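Local coordinates for protein isocitrate dehydrogenase [NAD] subunit 2, mitochondrial (Saccharomyces cerevisiae, PDB 3BLX) that catalyses, as part of a hetero-octameric mitochondrial enzyme, the NAD+-dependent oxidative decarboxylation of isocitrate to 2-oxoglutarate in the citric acid cycle and also binds mitochondrial mRNA leaders, at residues Val24-Gly29 with Val82-Pro87; Glu35-Val40 with Thr296-Ser301; Glu54-Ser59 with Gln75-Asn80; Val186-Thr191 with Leu199-Ala204. One frame throughout, in Å; residues are numbered along the deposited sequence.

Interaction 1 of 4, residues Val24-Gly29 with Val82-Pro87; sequences VSFIEG and VALKGP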
# COMPACT_ATOMS: atom_id res chain seq x y z
N VAL B 24 -34.99 26.80 -44.05
CA VAL B 24 -34.63 26.57 -42.65
C VAL B 24 -34.19 25.12 -42.36
O VAL B 24 -34.99 24.19 -42.47
CB VAL B 24 -35.81 26.93 -41.73
CG1 VAL B 24 -35.51 26.51 -40.30
CG2 VAL B 24 -36.12 28.41 -41.80
N SER B 25 -32.92 24.93 -41.97
CA SER B 25 -32.42 23.59 -41.64
C SER B 25 -33.21 23.03 -40.47
O SER B 25 -33.74 23.79 -39.68
CB SER B 25 -30.93 23.66 -41.29
OG SER B 25 -30.16 24.18 -42.35
N PHE B 26 -33.30 21.72 -40.35
CA PHE B 26 -34.02 21.17 -39.22
C PHE B 26 -33.20 20.44 -38.14
O PHE B 26 -32.92 21.00 -37.09
CB PHE B 26 -35.20 20.34 -39.66
CG PHE B 26 -36.36 20.43 -38.72
CD1 PHE B 26 -37.41 21.29 -38.99
CD2 PHE B 26 -36.38 19.71 -37.55
CE1 PHE B 26 -38.47 21.40 -38.12
CE2 PHE B 26 -37.44 19.82 -36.67
CZ PHE B 26 -38.49 20.66 -36.96
N ILE B 27 -32.82 19.19 -38.38
CA ILE B 27 -32.21 18.37 -37.34
C ILE B 27 -33.30 17.94 -36.40
O ILE B 27 -33.49 18.53 -35.35
CB ILE B 27 -31.15 19.11 -36.49
CG1 ILE B 27 -30.18 19.90 -37.36
CG2 ILE B 27 -30.40 18.12 -35.56
CD1 ILE B 27 -29.22 20.74 -36.58
N GLU B 28 -34.03 16.90 -36.78
CA GLU B 28 -35.14 16.43 -35.97
C GLU B 28 -34.66 15.72 -34.72
O GLU B 28 -35.42 15.55 -33.77
CB GLU B 28 -36.04 15.52 -36.80
CG GLU B 28 -36.43 16.14 -38.14
CD GLU B 28 -37.62 15.47 -38.80
OE1 GLU B 28 -38.08 14.43 -38.28
OE2 GLU B 28 -38.09 16.00 -39.83
N GLY B 29 -33.40 15.32 -34.71
CA GLY B 29 -32.86 14.60 -33.57
C GLY B 29 -33.52 13.24 -33.39
O GLY B 29 -34.08 12.67 -34.33
N VAL B 82 -30.11 29.69 -40.39
CA VAL B 82 -31.00 29.35 -39.28
C VAL B 82 -31.24 27.85 -39.22
O VAL B 82 -31.29 27.19 -40.26
CB VAL B 82 -32.34 30.07 -39.40
CG1 VAL B 82 -33.34 29.47 -38.46
CG2 VAL B 82 -32.16 31.51 -39.08
N ALA B 83 -31.37 27.32 -38.01
CA ALA B 83 -31.69 25.91 -37.79
C ALA B 83 -32.60 25.79 -36.58
O ALA B 83 -32.63 26.68 -35.73
CB ALA B 83 -30.44 25.10 -37.57
N LEU B 84 -33.35 24.69 -36.51
CA LEU B 84 -34.24 24.42 -35.39
C LEU B 84 -34.14 22.97 -34.96
O LEU B 84 -34.84 22.14 -35.50
CB LEU B 84 -35.68 24.72 -35.78
CG LEU B 84 -36.73 24.22 -34.79
CD1 LEU B 84 -36.83 25.20 -33.64
CD2 LEU B 84 -38.07 24.06 -35.45
N LYS B 85 -33.29 22.66 -33.98
CA LYS B 85 -33.06 21.27 -33.62
C LYS B 85 -33.87 20.80 -32.41
O LYS B 85 -34.16 21.57 -31.51
CB LYS B 85 -31.56 20.99 -33.40
CG LYS B 85 -30.95 21.62 -32.17
CD LYS B 85 -29.46 21.31 -32.05
CE LYS B 85 -29.21 19.94 -31.44
NZ LYS B 85 -29.68 19.83 -30.03
N GLY B 86 -34.24 19.53 -32.41
CA GLY B 86 -34.83 18.89 -31.25
C GLY B 86 -33.75 18.17 -30.48
O GLY B 86 -32.57 18.37 -30.76
N PRO B 87 -34.14 17.32 -29.53
CA PRO B 87 -33.25 16.60 -28.60
C PRO B 87 -32.32 15.62 -29.30
O PRO B 87 -32.64 15.15 -30.40
CB PRO B 87 -34.22 15.81 -27.72
CG PRO B 87 -35.54 16.41 -27.94
CD PRO B 87 -35.54 16.91 -29.35

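Interaction 2 of 4, residues Glu35-Val40 with Thr296-Ser301; sequences EISKSV and TALLLS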
# COMPACT_ATOMS: atom_id res chain seq x y z
N GLU B 35 -41.40 12.83 -33.52
CA GLU B 35 -42.82 13.19 -33.34
C GLU B 35 -43.03 14.63 -32.91
O GLU B 35 -44.08 15.21 -33.15
CB GLU B 35 -43.54 12.22 -32.38
CG GLU B 35 -42.65 11.64 -31.29
CD GLU B 35 -43.29 10.45 -30.57
OE1 GLU B 35 -44.53 10.31 -30.64
OE2 GLU B 35 -42.56 9.66 -29.94
N ILE B 36 -42.03 15.23 -32.29
CA ILE B 36 -42.14 16.62 -31.91
C ILE B 36 -41.85 17.53 -33.09
O ILE B 36 -42.40 18.60 -33.22
CB ILE B 36 -41.22 16.92 -30.73
CG1 ILE B 36 -41.85 16.41 -29.45
CG2 ILE B 36 -40.96 18.39 -30.60
CD1 ILE B 36 -41.03 16.76 -28.24
N SER B 37 -40.96 17.08 -33.97
CA SER B 37 -40.67 17.86 -35.17
C SER B 37 -41.87 17.80 -36.10
O SER B 37 -42.18 18.77 -36.79
CB SER B 37 -39.44 17.30 -35.88
OG SER B 37 -38.30 17.33 -35.04
N LYS B 38 -42.54 16.65 -36.11
CA LYS B 38 -43.68 16.44 -36.99
C LYS B 38 -44.73 17.46 -36.63
O LYS B 38 -45.30 18.10 -37.50
CB LYS B 38 -44.24 15.02 -36.82
CG LYS B 38 -45.24 14.58 -37.89
CD LYS B 38 -45.29 13.06 -37.93
CE LYS B 38 -46.24 12.57 -38.99
NZ LYS B 38 -47.59 12.24 -38.48
N SER B 39 -44.94 17.62 -35.32
CA SER B 39 -45.92 18.58 -34.81
C SER B 39 -45.60 20.02 -35.16
O SER B 39 -46.49 20.85 -35.28
CB SER B 39 -46.02 18.46 -33.30
OG SER B 39 -46.59 19.65 -32.80
N VAL B 40 -44.32 20.34 -35.31
CA VAL B 40 -43.95 21.71 -35.62
C VAL B 40 -44.24 22.02 -37.07
O VAL B 40 -44.64 23.12 -37.41
CB VAL B 40 -42.48 22.01 -35.32
CG1 VAL B 40 -42.11 23.41 -35.83
CG2 VAL B 40 -42.21 21.86 -33.83
N THR B 296 -44.35 21.61 -26.83
CA THR B 296 -44.39 23.01 -26.42
C THR B 296 -43.03 23.69 -26.44
O THR B 296 -42.90 24.82 -26.94
CB THR B 296 -44.91 23.16 -24.99
OG1 THR B 296 -46.13 22.44 -24.84
CG2 THR B 296 -45.11 24.63 -24.68
N ALA B 297 -42.04 23.00 -25.86
CA ALA B 297 -40.69 23.52 -25.76
C ALA B 297 -40.13 23.78 -27.14
O ALA B 297 -39.64 24.86 -27.43
CB ALA B 297 -39.83 22.55 -25.01
N LEU B 298 -40.20 22.78 -28.02
CA LEU B 298 -39.74 22.98 -29.39
C LEU B 298 -40.59 24.05 -30.12
O LEU B 298 -40.05 24.88 -30.87
CB LEU B 298 -39.67 21.66 -30.15
CG LEU B 298 -38.96 21.71 -31.52
CD1 LEU B 298 -37.61 22.40 -31.41
CD2 LEU B 298 -38.80 20.34 -32.11
N LEU B 299 -41.90 24.06 -29.89
CA LEU B 299 -42.78 25.07 -30.49
C LEU B 299 -42.39 26.50 -30.13
O LEU B 299 -42.38 27.40 -30.98
CB LEU B 299 -44.23 24.83 -30.07
CG LEU B 299 -45.21 24.26 -31.09
CD1 LEU B 299 -44.52 23.66 -32.29
CD2 LEU B 299 -46.14 23.25 -30.40
N LEU B 300 -42.07 26.70 -28.85
CA LEU B 300 -41.73 28.02 -28.37
C LEU B 300 -40.39 28.46 -28.90
O LEU B 300 -40.13 29.66 -28.99
CB LEU B 300 -41.77 28.06 -26.84
CG LEU B 300 -43.18 28.01 -26.28
CD1 LEU B 300 -43.20 27.64 -24.82
CD2 LEU B 300 -43.84 29.35 -26.51
N SER B 301 -39.53 27.51 -29.25
CA SER B 301 -38.25 27.84 -29.86
C SER B 301 -38.50 28.26 -31.29
O SER B 301 -37.72 29.02 -31.87
CB SER B 301 -37.28 26.65 -29.84
OG SER B 301 -37.13 26.10 -28.55

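Interaction 3 of 4, residues Glu54-Ser59 with Gln75-Asn80; sequences ESCDVS and QSITKN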
# COMPACT_ATOMS: atom_id res chain seq x y z
N GLU B 54 -35.50 21.21 -44.31
CA GLU B 54 -34.31 20.65 -44.93
C GLU B 54 -33.56 19.79 -43.92
O GLU B 54 -32.38 20.02 -43.67
CB GLU B 54 -33.39 21.77 -45.44
CG GLU B 54 -32.24 21.30 -46.33
CD GLU B 54 -31.49 22.44 -47.02
OE1 GLU B 54 -32.04 23.56 -47.09
OE2 GLU B 54 -30.36 22.21 -47.51
N SER B 55 -34.23 18.80 -43.37
CA SER B 55 -33.69 18.02 -42.26
C SER B 55 -32.22 17.63 -42.43
O SER B 55 -31.85 17.05 -43.44
CB SER B 55 -34.55 16.78 -42.01
OG SER B 55 -35.00 16.21 -43.22
N CYS B 56 -31.41 17.98 -41.43
CA CYS B 56 -29.98 17.68 -41.42
C CYS B 56 -29.64 16.56 -40.46
O CYS B 56 -30.36 16.34 -39.48
CB CYS B 56 -29.18 18.91 -40.98
SG CYS B 56 -29.44 20.40 -41.95
N ASP B 57 -28.56 15.85 -40.72
CA ASP B 57 -28.02 14.92 -39.74
C ASP B 57 -26.74 15.52 -39.19
O ASP B 57 -25.90 15.99 -39.95
CB ASP B 57 -27.75 13.56 -40.38
CG ASP B 57 -27.33 12.52 -39.35
OD1 ASP B 57 -28.04 12.35 -38.34
OD2 ASP B 57 -26.29 11.85 -39.56
N VAL B 58 -26.61 15.51 -37.86
CA VAL B 58 -25.43 16.06 -37.20
C VAL B 58 -24.68 14.98 -36.40
O VAL B 58 -23.87 15.30 -35.53
CB VAL B 58 -25.79 17.22 -36.25
CG1 VAL B 58 -26.26 18.44 -37.02
CG2 VAL B 58 -26.83 16.78 -35.25
N SER B 59 -24.97 13.72 -36.68
CA SER B 59 -24.25 12.61 -36.05
C SER B 59 -22.76 12.88 -36.04
O SER B 59 -22.16 13.16 -37.08
CB SER B 59 -24.54 11.29 -36.76
OG SER B 59 -25.81 10.78 -36.40
N GLN B 75 -22.78 22.65 -44.49
CA GLN B 75 -23.10 23.45 -45.67
C GLN B 75 -24.55 23.91 -45.66
O GLN B 75 -24.85 25.07 -45.96
CB GLN B 75 -22.82 22.65 -46.95
CG GLN B 75 -21.39 22.18 -47.06
CD GLN B 75 -20.40 23.32 -46.89
OE1 GLN B 75 -20.68 24.47 -47.26
NE2 GLN B 75 -19.24 23.00 -46.32
N SER B 76 -25.44 23.00 -45.30
CA SER B 76 -26.86 23.31 -45.20
C SER B 76 -27.16 24.47 -44.24
O SER B 76 -27.93 25.37 -44.57
CB SER B 76 -27.62 22.06 -44.76
OG SER B 76 -28.96 22.38 -44.46
N ILE B 77 -26.56 24.44 -43.06
CA ILE B 77 -26.84 25.42 -42.03
C ILE B 77 -26.09 26.72 -42.29
O ILE B 77 -26.62 27.78 -42.04
CB ILE B 77 -26.49 24.88 -40.63
CG1 ILE B 77 -27.29 23.62 -40.35
CG2 ILE B 77 -26.80 25.89 -39.58
CD1 ILE B 77 -26.96 23.00 -39.05
N THR B 78 -24.86 26.62 -42.81
CA THR B 78 -24.08 27.82 -43.14
C THR B 78 -24.80 28.63 -44.21
O THR B 78 -24.71 29.87 -44.26
CB THR B 78 -22.68 27.47 -43.68
OG1 THR B 78 -21.96 26.70 -42.70
CG2 THR B 78 -21.89 28.74 -44.01
N LYS B 79 -25.53 27.92 -45.07
CA LYS B 79 -26.24 28.55 -46.17
C LYS B 79 -27.56 29.16 -45.71
O LYS B 79 -27.88 30.28 -46.09
CB LYS B 79 -26.52 27.53 -47.27
CG LYS B 79 -27.38 28.08 -48.42
CD LYS B 79 -28.29 27.00 -49.00
CE LYS B 79 -27.54 25.68 -49.23
NZ LYS B 79 -28.47 24.52 -49.35
N ASN B 80 -28.32 28.41 -44.91
CA ASN B 80 -29.64 28.86 -44.47
C ASN B 80 -29.60 29.91 -43.37
O ASN B 80 -30.52 30.72 -43.25
CB ASN B 80 -30.47 27.67 -44.00
CG ASN B 80 -30.74 26.69 -45.11
OD1 ASN B 80 -30.58 27.00 -46.29
ND2 ASN B 80 -31.16 25.48 -44.74

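Interaction 4 of 4, residues Val186-Thr191 with Leu199-Ala204; sequences VVHKST and LFVNVA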
# COMPACT_ATOMS: atom_id res chain seq x y z
N VAL B 186 -26.17 42.89 -15.03
CA VAL B 186 -25.02 42.02 -15.06
C VAL B 186 -24.92 41.32 -13.71
O VAL B 186 -24.88 41.98 -12.68
CB VAL B 186 -23.71 42.77 -15.32
CG1 VAL B 186 -22.57 41.87 -15.02
CG2 VAL B 186 -23.63 43.23 -16.75
N VAL B 187 -24.92 39.98 -13.74
CA VAL B 187 -24.74 39.14 -12.55
C VAL B 187 -23.30 38.63 -12.46
O VAL B 187 -22.74 38.15 -13.44
CB VAL B 187 -25.72 37.95 -12.56
CG1 VAL B 187 -25.41 36.98 -11.45
CG2 VAL B 187 -27.12 38.44 -12.38
N HIS B 188 -22.70 38.75 -11.28
CA HIS B 188 -21.30 38.42 -11.11
C HIS B 188 -21.07 38.01 -9.67
O HIS B 188 -21.98 38.12 -8.85
CB HIS B 188 -20.45 39.63 -11.44
CG HIS B 188 -20.70 40.79 -10.53
ND1 HIS B 188 -19.84 41.15 -9.53
CD2 HIS B 188 -21.75 41.65 -10.46
CE1 HIS B 188 -20.33 42.19 -8.88
NE2 HIS B 188 -21.49 42.51 -9.42
N LYS B 189 -19.86 37.54 -9.36
CA LYS B 189 -19.46 37.17 -7.99
C LYS B 189 -18.48 38.23 -7.45
O LYS B 189 -17.95 39.04 -8.22
CB LYS B 189 -18.86 35.76 -7.96
CG LYS B 189 -19.35 34.86 -6.83
CD LYS B 189 -19.45 35.63 -5.51
CE LYS B 189 -19.17 34.74 -4.30
NZ LYS B 189 -20.18 33.66 -4.09
N SER B 190 -18.26 38.25 -6.13
CA SER B 190 -17.55 39.34 -5.45
C SER B 190 -16.50 40.03 -6.31
O SER B 190 -15.41 39.52 -6.48
CB SER B 190 -16.92 38.86 -4.15
OG SER B 190 -16.29 39.93 -3.48
N THR B 191 -16.83 41.22 -6.81
CA THR B 191 -16.02 41.94 -7.80
C THR B 191 -14.56 42.25 -7.41
O THR B 191 -13.69 42.37 -8.29
CB THR B 191 -16.75 43.25 -8.25
OG1 THR B 191 -15.88 44.06 -9.03
CG2 THR B 191 -17.24 44.03 -7.02
N LEU B 199 -13.58 42.24 -14.76
CA LEU B 199 -13.38 42.56 -16.17
C LEU B 199 -14.70 42.53 -16.91
O LEU B 199 -14.95 43.33 -17.81
CB LEU B 199 -12.37 41.59 -16.81
CG LEU B 199 -12.27 41.53 -18.34
CD1 LEU B 199 -10.94 40.97 -18.73
CD2 LEU B 199 -13.38 40.67 -18.95
N PHE B 200 -15.55 41.61 -16.50
CA PHE B 200 -16.86 41.45 -17.11
C PHE B 200 -17.72 42.66 -16.80
O PHE B 200 -18.39 43.15 -17.69
CB PHE B 200 -17.52 40.19 -16.59
CG PHE B 200 -18.71 39.76 -17.37
CD1 PHE B 200 -18.57 39.13 -18.60
CD2 PHE B 200 -19.99 39.96 -16.88
CE1 PHE B 200 -19.68 38.72 -19.33
CE2 PHE B 200 -21.10 39.55 -17.60
CZ PHE B 200 -20.94 38.92 -18.84
N VAL B 201 -17.70 43.14 -15.56
CA VAL B 201 -18.45 44.32 -15.16
C VAL B 201 -17.93 45.59 -15.84
O VAL B 201 -18.71 46.42 -16.27
CB VAL B 201 -18.45 44.52 -13.62
CG1 VAL B 201 -18.96 45.92 -13.26
CG2 VAL B 201 -19.29 43.46 -12.94
N ASN B 202 -16.61 45.74 -15.94
CA ASN B 202 -16.03 46.91 -16.60
C ASN B 202 -16.43 46.98 -18.06
O ASN B 202 -16.69 48.05 -18.57
CB ASN B 202 -14.50 46.94 -16.51
CG ASN B 202 -14.01 47.33 -15.13
OD1 ASN B 202 -14.79 47.73 -14.27
ND2 ASN B 202 -12.70 47.21 -14.92
N VAL B 203 -16.46 45.85 -18.73
CA VAL B 203 -16.85 45.78 -20.12
C VAL B 203 -18.32 46.20 -20.27
O VAL B 203 -18.70 46.82 -21.26
CB VAL B 203 -16.63 44.36 -20.65
CG1 VAL B 203 -17.52 44.07 -21.83
CG2 VAL B 203 -15.20 44.17 -21.02
N ALA B 204 -19.13 45.86 -19.28
CA ALA B 204 -20.54 46.22 -19.27
C ALA B 204 -20.74 47.72 -19.09
O ALA B 204 -21.65 48.30 -19.66
CB ALA B 204 -21.27 45.46 -18.18

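Interaction 1 of 4, residues Val24-Gly29 with Val82-Pro87
The backbones of 24-29 and 82-87 run side by side in nearly the same direction, their end-to-end vectors 15° apart, and three amide-to-carbonyl bonds tie them together. S25 N reaches V82 O at 3.3 Å, within the plane of that carbonyl. S25 O in turn receives L84 N, but this bond is weak. The straightest of the three joins G86 N to I27 O at 3.2 Å, with 158° at the hydrogen and the donor nearly along the C=O axis. The course of 24-29 is not that of a regular strand: I27 has a positive phi of 75°.

At the start, V24 and V82 both carry CG1 anti to the backbone N, so the two side chains lie alongside and their CG1 atoms meet at 4.1 Å. F26 and L84 also point the same way. Here L84 CD2 packs 3.7 Å from F26 CZ, while L84 O stands over one face of the ring, displaced toward its rim. I27 crosses K85 obliquely, CB to CB at 3.6 Å, and its CG2 and CD1 also pack against K85 CB. The lysine then bends at chi3 and chi4, and NZ forms a salt bridge with E278.

Within this chain, strand 82-85 is the outermost strand of the mixed sheet on this side: A83 bonds through its backbone to S275 and F277 of strand 275-279, and the 24-29 loop follows the other edge. L84 faces V40 of helix 33-45 and L298 of helix 296-309, whose M305 touches V24, V82 and L84.

Interaction 2 of 4, residues Glu35-Val40 with Thr296-Ser301
L298 lies against two residues one helical turn apart, I36 and V40, and this apolar cluster carries the contact. I36 presents CG2, its branch anti to the backbone N, to L298 CD2 at 3.3 Å and to L298 CB at 3.5 Å, the two side chains crossing obliquely. V40 meets L298 at about a right angle: its CG2 lies 4.0 Å from L298 CG. The same methyl of V40, CG2, also touches L299 CD1 at 3.3 Å, and these two side chains slide past each other in opposite directions. No hydrogen bond spans the segments; the contact is predominantly apolar, with serine hydroxyls at its margin.

Torsions decide which atoms arrive. L298 has CG anti to the backbone N (chi1 -170°), and chi1 and chi2 together bring CD2 to the partner helix. L299 starts off to one side, yet its chi1 of -107° and its chi2 together bring CD1 to V40. At the margin, S37 OG lies 4.2 Å from L298 CD2, but its hydrogen bond goes to G33 O, one turn earlier in its own helix, so the hydroxyl is satisfied without crossing the interface. Behind these residues, the axes of segments 35-40 and 296-301 approach to 9.4 Å with a signed crossing angle of -45°, and all six touching residues are buried.

Further out, L84 of strand 82-85 touches V40, L298 and S301, joining both helices to the edge of the sheet. L299 packs on L323 of helix 312-326, whereas S39 meets T347 of helix 343-352. The contact thus joins helices 33-45 and 296-309, far apart in sequence, beside strand 82-85.

Interaction 3 of 4, residues Glu54-Ser59 with Gln75-Asn80
From CB, the side chain of E54 heads for the last turns of helix 71-80, with CG anti to the backbone N and the chain extended beyond it. E54 CG passes 3.9 Å from S76 OG, and E54 CD comes to 3.6 Å from S76 OG. The carboxylate then divides its oxygens among three residues on one side of the helix, S76, K79 and N80. E54 OE1 accepts N80 ND2 at 3.2 Å in a nearly straight bond (169° at the hydrogen). E54 OE1 lies close to the amide plane of N80, whereas ND2 stands above the carboxylate plane, 67° out of it, and the two flat groups are turned 69° against each other. E54 OE2 makes a salt bridge with K79 NZ at 3.5 Å; the lysine chain reaches it by bending at chi2 and chi3. E54 OE2 also lies 3.4 Å from S76 OG, a long, weak contact. The same hydroxyl also pairs with S25 OG.

Beside this polar patch, C56 SG lies 3.2 Å from S76 OG, and C56 SG packs against I77 CG1 at 4.2 Å. An alanine in place of E54 would remove one of the two acceptors of N80 ND2 and the counter-charge of K79, and would probably loosen the hold of the 54-59 loop on the helix.

S25 OG also bonds N80 ND2, so the amide is shared between the carboxylate and a buried serine. The helix C-terminal end would, if anything, disfavour a negative charge here, and the ammonium of K79 probably offsets part of the charge at this partly exposed, largely polar junction.

Interaction 4 of 4, residues Val186-Thr191 with Leu199-Ala204
Strand 186-188 and helix 199-204 run almost antiparallel, at 167° between their N-to-C directions and 9.2 Å between axes, as expected where a helix lies back across its strand in a beta-alpha-beta unit. In this unit the chain passes from strand 183-188 through helix 195-208 to strand 215-220.

V186 is set between two helix residues by its branching. V186 CG1, anti to the backbone N, lies near the plane of the F200 ring at its edge, 3.7 Å from F200 CD2. V186 CG2 goes to A204 CB at 3.5 Å. V186 CG1 further touches V201 CG2 at 4.2 Å, and that methyl links the valine to the histidine. V201 CG2 sits over one face of the H188 ring, 4.0 Å from its centroid and 15° off the normal, a CH-pi contact. H188 has CG in the crowded position between its backbone N and carbonyl carbon. From there H188 ND1 donates to K189 O at 3.1 Å, meeting the oxygen from above the carbonyl plane. A serine at H188 would lose the ring face under V201 and the ND1 bond, and would probably loosen the backbone turn at K189.

H188 therefore combines two roles: its ring packs in the apolar layer, where it also touches T218 and L220, and its N-H bonds to the carbonyl of K189, probably critical for catalysis as in related enzymes. ND1 acts as the donor, so that nitrogen carries a proton. K189 NZ lies in long, weak ion pairs with D222, a probable metal and substrate ligand, and with E135 of a neighbouring subunit 1 (IDH1) chain. By holding the K189 carbonyl, H188 probably acts as a second-shell residue that helps place the lysine backbone.

Overall arrangement
Interactions 1, 2 and 3 form one connected region, and interaction 4 lies some 34 to 36 Å away from them, centre to centre. L84 joins interaction 1 to interaction 2, and S25 joins interaction 1 to interaction 3, where helix 71-80 runs into strand 82-85. Chemistry follows depth: interactions 1, 2 and 4 are buried, the first through backbone bonds, the others through apolar side chains, whereas interaction 3 is partly exposed and relies on charge and amide. In the shared mixed sheet, interaction 1 is at one edge strand, 82-85, and interaction 4 on strand 183-188, one in from the other edge. Interaction 4 alone contains a probable catalytic residue, K189, and borders another subunit, IDH1.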